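Local coordinates for protein 373aa long hypothetical citrate synthase (Sulfolobus tokodaii, PDB 1VGP) that belongs to the citrate synthase family, a mostly helical fold that here forms a two-chain assembly, at residues E281-E293 with P307-S319. Residues are numbered along the deposited sequence; the frame is centred on the assembly and turned at random.
Sequences EIYTLYQIAEKVE and PNVDFFSSIVFYS
Ile315 points its CD1 at helix 281-293, where it meets Ala289 CB at 3.7 Å. The same methyl lies at the edge of the Tyr286 ring, near its plane. One turn along, Phe311 stands with its rim against the other backbone: its CZ is 3.3 Å from Ala289 O, in the plane of the ring. Val292 CG1 meets that rim at CE2, 4.0 Å away. The Phe311 CG is anti to the backbone N (chi1 -172°), which sends the ring across to the partner helix. Phe312 CE2 approaches Tyr286 CE2 at 4.1 Å. At the far end Ile282 and Leu285 pack their CD1 methyls against the Tyr318 ring. No hydrogen bond crosses this mainly apolar contact.

Two polar ends are held from outside it. Glu293 OE1 lies at the edge of the Phe312 ring, 3.8 Å from CZ, and forms a salt bridge with Lys268 NZ; Glu293 OE2 is hydrogen-bonded to Tyr260 OH. Tyr318 OH is hydrogen-bonded to Lys227 NZ. Within 307-319, Asn308 is the N-cap: its OD1 accepts weak bonds from Asp310 N and Phe311 N.

Segments 281-293 and 309-319 run nearly antiparallel (176°), their axes 10.9 Å apart at closest approach, a helix pair within the mainly helical citrate synthase fold. Helix 221-228 packs on Leu285, Ala289, Val292 and Tyr318, while helix 262-278 touches Tyr286 and Phe312.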
ATOM      1  N   GLU A 281     -19.901  19.383 -28.718  1.00 53.29           N
ATOM      2  CA  GLU A 281     -20.664  18.407 -27.965  1.00 56.11           C
ATOM      3  C   GLU A 281     -20.411  18.663 -26.478  1.00 55.01           C
ATOM      4  O   GLU A 281     -21.203  18.276 -25.612  1.00 54.16           O
ATOM      5  CB  GLU A 281     -20.209  16.993 -28.360  1.00 60.18           C
ATOM      6  CG  GLU A 281     -20.986  15.849 -27.702  1.00 67.27           C
ATOM      7  CD  GLU A 281     -22.424  15.730 -28.197  1.00 71.15           C
ATOM      8  OE1 GLU A 281     -23.105  14.756 -27.799  1.00 71.84           O
ATOM      9  OE2 GLU A 281     -22.877  16.605 -28.977  1.00 72.13           O
ATOM     10  N   ILE A 282     -19.303  19.334 -26.195  1.00 53.35           N
ATOM     11  CA  ILE A 282     -18.840  19.489 -24.827  1.00 51.15           C
ATOM     12  C   ILE A 282     -19.460  20.732 -24.193  1.00 47.93           C
ATOM     13  O   ILE A 282     -19.544  20.843 -22.977  1.00 47.02           O
ATOM     14  CB  ILE A 282     -17.295  19.570 -24.808  1.00 51.35           C
ATOM     15  CG1 ILE A 282     -16.786  19.778 -23.391  1.00 53.33           C
ATOM     16  CG2 ILE A 282     -16.835  20.682 -25.709  1.00 56.68           C
ATOM     17  CD1 ILE A 282     -15.458  19.097 -23.167  1.00 59.55           C
ATOM     18  N   TYR A 283     -19.917  21.657 -25.026  1.00 45.57           N
ATOM     19  CA  TYR A 283     -20.702  22.771 -24.522  1.00 43.30           C
ATOM     20  C   TYR A 283     -22.116  22.312 -24.214  1.00 43.28           C
ATOM     21  O   TYR A 283     -22.748  22.793 -23.269  1.00 43.04           O
ATOM     22  CB  TYR A 283     -20.748  23.911 -25.531  1.00 41.76           C
ATOM     23  CG  TYR A 283     -21.581  25.072 -25.051  1.00 43.66           C
ATOM     24  CD1 TYR A 283     -22.817  25.357 -25.627  1.00 44.60           C
ATOM     25  CD2 TYR A 283     -21.148  25.865 -23.993  1.00 45.54           C
ATOM     26  CE1 TYR A 283     -23.607  26.403 -25.158  1.00 45.04           C
ATOM     27  CE2 TYR A 283     -21.930  26.921 -23.511  1.00 48.13           C
ATOM     28  CZ  TYR A 283     -23.160  27.182 -24.099  1.00 48.12           C
ATOM     29  OH  TYR A 283     -23.937  28.209 -23.617  1.00 48.32           O
ATOM     30  N   THR A 284     -22.628  21.379 -25.009  1.00 40.84           N
ATOM     31  CA  THR A 284     -23.964  20.875 -24.736  1.00 41.51           C
ATOM     32  C   THR A 284     -23.965  20.031 -23.465  1.00 39.52           C
ATOM     33  O   THR A 284     -24.909  20.081 -22.687  1.00 40.12           O
ATOM     34  CB  THR A 284     -24.524  20.060 -25.933  1.00 42.36           C
ATOM     35  OG1 THR A 284     -23.541  19.116 -26.377  1.00 46.97           O
ATOM     36  CG2 THR A 284     -24.875  20.992 -27.097  1.00 42.32           C
ATOM     37  N   LEU A 285     -22.894  19.281 -23.234  1.00 38.12           N
ATOM     38  CA  LEU A 285     -22.725  18.606 -21.952  1.00 39.43           C
ATOM     39  C   LEU A 285     -22.842  19.580 -20.788  1.00 40.81           C
ATOM     40  O   LEU A 285     -23.501  19.297 -19.783  1.00 42.34           O
ATOM     41  CB  LEU A 285     -21.361  17.942 -21.863  1.00 38.15           C
ATOM     42  CG  LEU A 285     -21.078  16.688 -22.697  1.00 39.79           C
ATOM     43  CD1 LEU A 285     -19.626  16.286 -22.452  1.00 38.55           C
ATOM     44  CD2 LEU A 285     -22.023  15.558 -22.322  1.00 38.52           C
ATOM     45  N   TYR A 286     -22.180  20.727 -20.915  1.00 39.97           N
ATOM     46  CA  TYR A 286     -22.199  21.692 -19.835  1.00 39.17           C
ATOM     47  C   TYR A 286     -23.623  22.202 -19.628  1.00 40.28           C
ATOM     48  O   TYR A 286     -24.070  22.389 -18.490  1.00 39.84           O
ATOM     49  CB  TYR A 286     -21.262  22.863 -20.124  1.00 38.21           C
ATOM     50  CG  TYR A 286     -21.261  23.852 -18.988  1.00 37.04           C
ATOM     51  CD1 TYR A 286     -21.946  25.057 -19.091  1.00 34.76           C
ATOM     52  CD2 TYR A 286     -20.684  23.522 -17.758  1.00 36.35           C
ATOM     53  CE1 TYR A 286     -22.076  25.910 -17.995  1.00 35.79           C
ATOM     54  CE2 TYR A 286     -20.807  24.366 -16.654  1.00 36.31           C
ATOM     55  CZ  TYR A 286     -21.511  25.556 -16.783  1.00 35.90           C
ATOM     56  OH  TYR A 286     -21.689  26.375 -15.695  1.00 37.44           O
ATOM     57  N   GLN A 287     -24.339  22.412 -20.730  1.00 40.58           N
ATOM     58  CA  GLN A 287     -25.731  22.832 -20.646  1.00 41.08           C
ATOM     59  C   GLN A 287     -26.582  21.791 -19.932  1.00 40.46           C
ATOM     60  O   GLN A 287     -27.437  22.145 -19.122  1.00 41.31           O
ATOM     61  CB  GLN A 287     -26.298  23.092 -22.040  1.00 41.23           C
ATOM     62  CG  GLN A 287     -25.486  24.068 -22.870  1.00 42.77           C
ATOM     63  CD  GLN A 287     -26.261  24.604 -24.064  1.00 43.10           C
ATOM     64  OE1 GLN A 287     -26.920  25.634 -23.972  1.00 39.53           O
ATOM     65  NE2 GLN A 287     -26.181  23.903 -25.192  1.00 43.97           N
ATOM     66  N   ILE A 288     -26.349  20.514 -20.241  1.00 40.69           N
ATOM     67  CA  ILE A 288     -26.953  19.395 -19.505  1.00 39.83           C
ATOM     68  C   ILE A 288     -26.722  19.589 -18.016  1.00 38.42           C
ATOM     69  O   ILE A 288     -27.649  19.514 -17.206  1.00 35.81           O
ATOM     70  CB  ILE A 288     -26.308  18.024 -19.869  1.00 42.43           C
ATOM     71  CG1 ILE A 288     -26.312  17.790 -21.387  1.00 41.87           C
ATOM     72  CG2 ILE A 288     -27.039  16.901 -19.147  1.00 42.90           C
ATOM     73  CD1 ILE A 288     -27.665  17.696 -21.982  1.00 42.30           C
ATOM     74  N   ALA A 289     -25.462  19.831 -17.672  1.00 38.83           N
ATOM     75  CA  ALA A 289     -25.001  19.859 -16.288  1.00 39.59           C
ATOM     76  C   ALA A 289     -25.665  20.977 -15.476  1.00 40.04           C
ATOM     77  O   ALA A 289     -26.030  20.787 -14.313  1.00 39.64           O
ATOM     78  CB  ALA A 289     -23.482  20.019 -16.269  1.00 38.66           C
ATOM     79  N   GLU A 290     -25.827  22.145 -16.084  1.00 40.30           N
ATOM     80  CA  GLU A 290     -26.509  23.230 -15.398  1.00 42.18           C
ATOM     81  C   GLU A 290     -27.955  22.857 -15.120  1.00 40.14           C
ATOM     82  O   GLU A 290     -28.447  23.027 -14.005  1.00 41.51           O
ATOM     83  CB  GLU A 290     -26.444  24.513 -16.227  1.00 44.81           C
ATOM     84  CG  GLU A 290     -25.513  25.544 -15.620  1.00 51.80           C
ATOM     85  CD  GLU A 290     -25.191  26.672 -16.570  1.00 55.79           C
ATOM     86  OE1 GLU A 290     -24.205  27.407 -16.306  1.00 57.92           O
ATOM     87  OE2 GLU A 290     -25.923  26.826 -17.576  1.00 57.01           O
ATOM     88  N   LYS A 291     -28.625  22.331 -16.136  1.00 38.70           N
ATOM     89  CA  LYS A 291     -29.979  21.827 -15.979  1.00 37.09           C
ATOM     90  C   LYS A 291     -30.092  20.805 -14.848  1.00 34.25           C
ATOM     91  O   LYS A 291     -31.029  20.854 -14.043  1.00 31.28           O
ATOM     92  CB  LYS A 291     -30.445  21.202 -17.291  1.00 40.52           C
ATOM     93  CG  LYS A 291     -31.220  22.150 -18.168  1.00 44.25           C
ATOM     94  CD  LYS A 291     -32.693  22.114 -17.824  1.00 50.20           C
ATOM     95  CE  LYS A 291     -33.357  23.419 -18.215  1.00 54.84           C
ATOM     96  NZ  LYS A 291     -32.530  24.594 -17.780  1.00 56.65           N
ATOM     97  N   VAL A 292     -29.142  19.879 -14.791  1.00 31.49           N
ATOM     98  CA  VAL A 292     -29.108  18.890 -13.718  1.00 32.54           C
ATOM     99  C   VAL A 292     -28.826  19.556 -12.370  1.00 33.42           C
ATOM    100  O   VAL A 292     -29.453  19.209 -11.371  1.00 33.35           O
ATOM    101  CB  VAL A 292     -28.026  17.818 -13.987  1.00 32.45           C
ATOM    102  CG1 VAL A 292     -27.987  16.819 -12.850  1.00 31.02           C
ATOM    103  CG2 VAL A 292     -28.319  17.115 -15.290  1.00 34.58           C
ATOM    104  N   GLU A 293     -27.893  20.511 -12.351  1.00 32.15           N
ATOM    105  CA  GLU A 293     -27.573  21.241 -11.130  1.00 31.80           C
ATOM    106  C   GLU A 293     -28.827  21.922 -10.597  1.00 32.23           C
ATOM    107  O   GLU A 293     -29.129  21.880  -9.398  1.00 30.48           O
ATOM    108  CB  GLU A 293     -26.503  22.306 -11.409  1.00 32.60           C
ATOM    109  CG  GLU A 293     -26.070  23.082 -10.164  1.00 33.15           C
ATOM    110  CD  GLU A 293     -25.243  24.317 -10.490  1.00 36.10           C
ATOM    111  OE1 GLU A 293     -24.870  24.491 -11.664  1.00 35.41           O
ATOM    112  OE2 GLU A 293     -24.962  25.118  -9.566  1.00 37.04           O
ATOM    113  N   PRO A 307     -24.231  19.709  -5.344  1.00 35.18           N
ATOM    114  CA  PRO A 307     -23.164  19.209  -6.218  1.00 36.09           C
ATOM    115  C   PRO A 307     -21.805  19.235  -5.514  1.00 35.04           C
ATOM    116  O   PRO A 307     -21.563  20.074  -4.656  1.00 36.68           O
ATOM    117  CB  PRO A 307     -23.231  20.140  -7.434  1.00 35.07           C
ATOM    118  CG  PRO A 307     -23.966  21.339  -6.964  1.00 31.96           C
ATOM    119  CD  PRO A 307     -24.939  20.856  -5.941  1.00 31.33           C
ATOM    120  N   ASN A 308     -20.931  18.303  -5.873  1.00 34.22           N
ATOM    121  CA  ASN A 308     -19.601  18.242  -5.288  1.00 32.26           C
ATOM    122  C   ASN A 308     -18.572  18.388  -6.394  1.00 33.04           C
ATOM    123  O   ASN A 308     -18.925  18.451  -7.577  1.00 32.89           O
ATOM    124  CB  ASN A 308     -19.394  16.906  -4.570  1.00 31.21           C
ATOM    125  CG  ASN A 308     -19.430  15.729  -5.523  1.00 33.32           C
ATOM    126  OD1 ASN A 308     -18.733  15.725  -6.545  1.00 31.47           O
ATOM    127  ND2 ASN A 308     -20.241  14.719  -5.200  1.00 34.05           N
ATOM    128  N   VAL A 309     -17.298  18.424  -6.015  1.00 32.10           N
ATOM    129  CA  VAL A 309     -16.245  18.707  -6.977  1.00 32.52           C
ATOM    130  C   VAL A 309     -16.302  17.800  -8.208  1.00 32.15           C
ATOM    131  O   VAL A 309     -16.054  18.259  -9.318  1.00 28.83           O
ATOM    132  CB  VAL A 309     -14.853  18.596  -6.322  1.00 32.95           C
ATOM    133  CG1 VAL A 309     -14.566  17.160  -5.946  1.00 32.08           C
ATOM    134  CG2 VAL A 309     -13.795  19.126  -7.272  1.00 29.65           C
ATOM    135  N   ASP A 310     -16.631  16.525  -8.011  1.00 34.84           N
ATOM    136  CA  ASP A 310     -16.696  15.565  -9.117  1.00 37.71           C
ATOM    137  C   ASP A 310     -17.688  15.988 -10.191  1.00 38.41           C
ATOM    138  O   ASP A 310     -17.532  15.651 -11.364  1.00 40.61           O
ATOM    139  CB  ASP A 310     -17.095  14.170  -8.616  1.00 37.33           C
ATOM    140  CG  ASP A 310     -16.097  13.595  -7.618  1.00 38.27           C
ATOM    141  OD1 ASP A 310     -16.528  12.799  -6.752  1.00 38.29           O
ATOM    142  OD2 ASP A 310     -14.893  13.940  -7.693  1.00 36.58           O
ATOM    143  N   PHE A 311     -18.712  16.727  -9.787  1.00 39.12           N
ATOM    144  CA  PHE A 311     -19.764  17.150 -10.701  1.00 38.63           C
ATOM    145  C   PHE A 311     -19.230  18.009 -11.841  1.00 38.71           C
ATOM    146  O   PHE A 311     -19.705  17.918 -12.966  1.00 39.45           O
ATOM    147  CB  PHE A 311     -20.834  17.921  -9.935  1.00 36.85           C
ATOM    148  CG  PHE A 311     -22.048  18.241 -10.749  1.00 33.89           C
ATOM    149  CD1 PHE A 311     -22.153  19.459 -11.410  1.00 32.35           C
ATOM    150  CD2 PHE A 311     -23.091  17.326 -10.857  1.00 30.86           C
ATOM    151  CE1 PHE A 311     -23.284  19.773 -12.166  1.00 30.53           C
ATOM    152  CE2 PHE A 311     -24.230  17.629 -11.616  1.00 29.40           C
ATOM    153  CZ  PHE A 311     -24.323  18.858 -12.271  1.00 27.78           C
ATOM    154  N   PHE A 312     -18.244  18.847 -11.558  1.00 38.80           N
ATOM    155  CA  PHE A 312     -17.664  19.664 -12.603  1.00 39.47           C
ATOM    156  C   PHE A 312     -16.288  19.173 -13.025  1.00 40.89           C
ATOM    157  O   PHE A 312     -15.869  19.398 -14.163  1.00 43.62           O
ATOM    158  CB  PHE A 312     -17.576  21.122 -12.157  1.00 39.60           C
ATOM    159  CG  PHE A 312     -18.913  21.782 -11.975  1.00 39.13           C
ATOM    160  CD1 PHE A 312     -19.357  22.141 -10.702  1.00 37.66           C
ATOM    161  CD2 PHE A 312     -19.721  22.065 -13.072  1.00 36.83           C
ATOM    162  CE1 PHE A 312     -20.581  22.774 -10.524  1.00 36.50           C
ATOM    163  CE2 PHE A 312     -20.943  22.695 -12.907  1.00 36.35           C
ATOM    164  CZ  PHE A 312     -21.376  23.053 -11.629  1.00 37.06           C
ATOM    165  N   SER A 313     -15.579  18.502 -12.126  1.00 40.91           N
ATOM    166  CA  SER A 313     -14.204  18.107 -12.420  1.00 42.61           C
ATOM    167  C   SER A 313     -14.130  17.176 -13.638  1.00 42.74           C
ATOM    168  O   SER A 313     -13.126  17.157 -14.357  1.00 42.77           O
ATOM    169  CB  SER A 313     -13.558  17.442 -11.191  1.00 41.42           C
ATOM    170  OG  SER A 313     -13.916  16.080 -11.081  1.00 47.05           O
ATOM    171  N   SER A 314     -15.197  16.423 -13.883  1.00 40.91           N
ATOM    172  CA  SER A 314     -15.201  15.481 -14.997  1.00 41.79           C
ATOM    173  C   SER A 314     -15.493  16.147 -16.343  1.00 41.00           C
ATOM    174  O   SER A 314     -15.076  15.654 -17.391  1.00 40.11           O
ATOM    175  CB  SER A 314     -16.214  14.363 -14.739  1.00 43.56           C
ATOM    176  OG  SER A 314     -17.445  14.881 -14.277  1.00 50.37           O
ATOM    177  N   ILE A 315     -16.209  17.265 -16.325  1.00 38.42           N
ATOM    178  CA  ILE A 315     -16.324  18.068 -17.535  1.00 37.08           C
ATOM    179  C   ILE A 315     -14.964  18.686 -17.843  1.00 34.72           C
ATOM    180  O   ILE A 315     -14.498  18.646 -18.983  1.00 33.23           O
ATOM    181  CB  ILE A 315     -17.371  19.193 -17.378  1.00 39.72           C
ATOM    182  CG1 ILE A 315     -18.780  18.603 -17.446  1.00 43.75           C
ATOM    183  CG2 ILE A 315     -17.220  20.219 -18.498  1.00 40.39           C
ATOM    184  CD1 ILE A 315     -19.883  19.607 -17.186  1.00 45.09           C
ATOM    185  N   VAL A 316     -14.336  19.252 -16.816  1.00 31.45           N
ATOM    186  CA  VAL A 316     -13.064  19.938 -16.978  1.00 31.16           C
ATOM    187  C   VAL A 316     -11.967  19.006 -17.499  1.00 32.31           C
ATOM    188  O   VAL A 316     -11.352  19.276 -18.534  1.00 31.85           O
ATOM    189  CB  VAL A 316     -12.604  20.557 -15.640  1.00 31.99           C
ATOM    190  CG1 VAL A 316     -11.129  20.969 -15.720  1.00 29.32           C
ATOM    191  CG2 VAL A 316     -13.490  21.754 -15.302  1.00 28.08           C
ATOM    192  N   PHE A 317     -11.729  17.910 -16.782  1.00 31.47           N
ATOM    193  CA  PHE A 317     -10.751  16.919 -17.202  1.00 33.36           C
ATOM    194  C   PHE A 317     -10.983  16.537 -18.668  1.00 34.74           C
ATOM    195  O   PHE A 317     -10.039  16.345 -19.443  1.00 35.55           O
ATOM    196  CB  PHE A 317     -10.843  15.675 -16.310  1.00 32.31           C
ATOM    197  CG  PHE A 317     -10.233  15.851 -14.939  1.00 29.33           C
ATOM    198  CD1 PHE A 317      -9.151  16.703 -14.736  1.00 29.65           C
ATOM    199  CD2 PHE A 317     -10.737  15.148 -13.847  1.00 28.05           C
ATOM    200  CE1 PHE A 317      -8.573  16.858 -13.466  1.00 26.46           C
ATOM    201  CE2 PHE A 317     -10.169  15.294 -12.578  1.00 27.88           C
ATOM    202  CZ  PHE A 317      -9.088  16.150 -12.386  1.00 27.06           C
ATOM    203  N   TYR A 318     -12.252  16.427 -19.040  1.00 35.30           N
ATOM    204  CA  TYR A 318     -12.639  16.080 -20.398  1.00 35.17           C
ATOM    205  C   TYR A 318     -12.214  17.204 -21.342  1.00 35.02           C
ATOM    206  O   TYR A 318     -11.456  16.975 -22.279  1.00 35.25           O
ATOM    207  CB  TYR A 318     -14.152  15.869 -20.442  1.00 36.46           C
ATOM    208  CG  TYR A 318     -14.679  15.172 -21.680  1.00 41.99           C
ATOM    209  CD1 TYR A 318     -15.585  15.819 -22.524  1.00 45.49           C
ATOM    210  CD2 TYR A 318     -14.312  13.856 -21.988  1.00 42.86           C
ATOM    211  CE1 TYR A 318     -16.117  15.183 -23.637  1.00 47.49           C
ATOM    212  CE2 TYR A 318     -14.839  13.206 -23.103  1.00 44.20           C
ATOM    213  CZ  TYR A 318     -15.743  13.876 -23.923  1.00 48.14           C
ATOM    214  OH  TYR A 318     -16.289  13.266 -25.033  1.00 50.43           O
ATOM    215  N   SER A 319     -12.680  18.422 -21.078  1.00 34.31           N
ATOM    216  CA  SER A 319     -12.301  19.563 -21.899  1.00 36.76           C
ATOM    217  C   SER A 319     -10.799  19.711 -22.038  1.00 37.72           C
ATOM    218  O   SER A 319     -10.322  20.264 -23.026  1.00 40.96           O
ATOM    219  CB  SER A 319     -12.859  20.854 -21.319  1.00 36.47           C
ATOM    220  OG  SER A 319     -14.163  20.648 -20.832  1.00 42.09           O
TER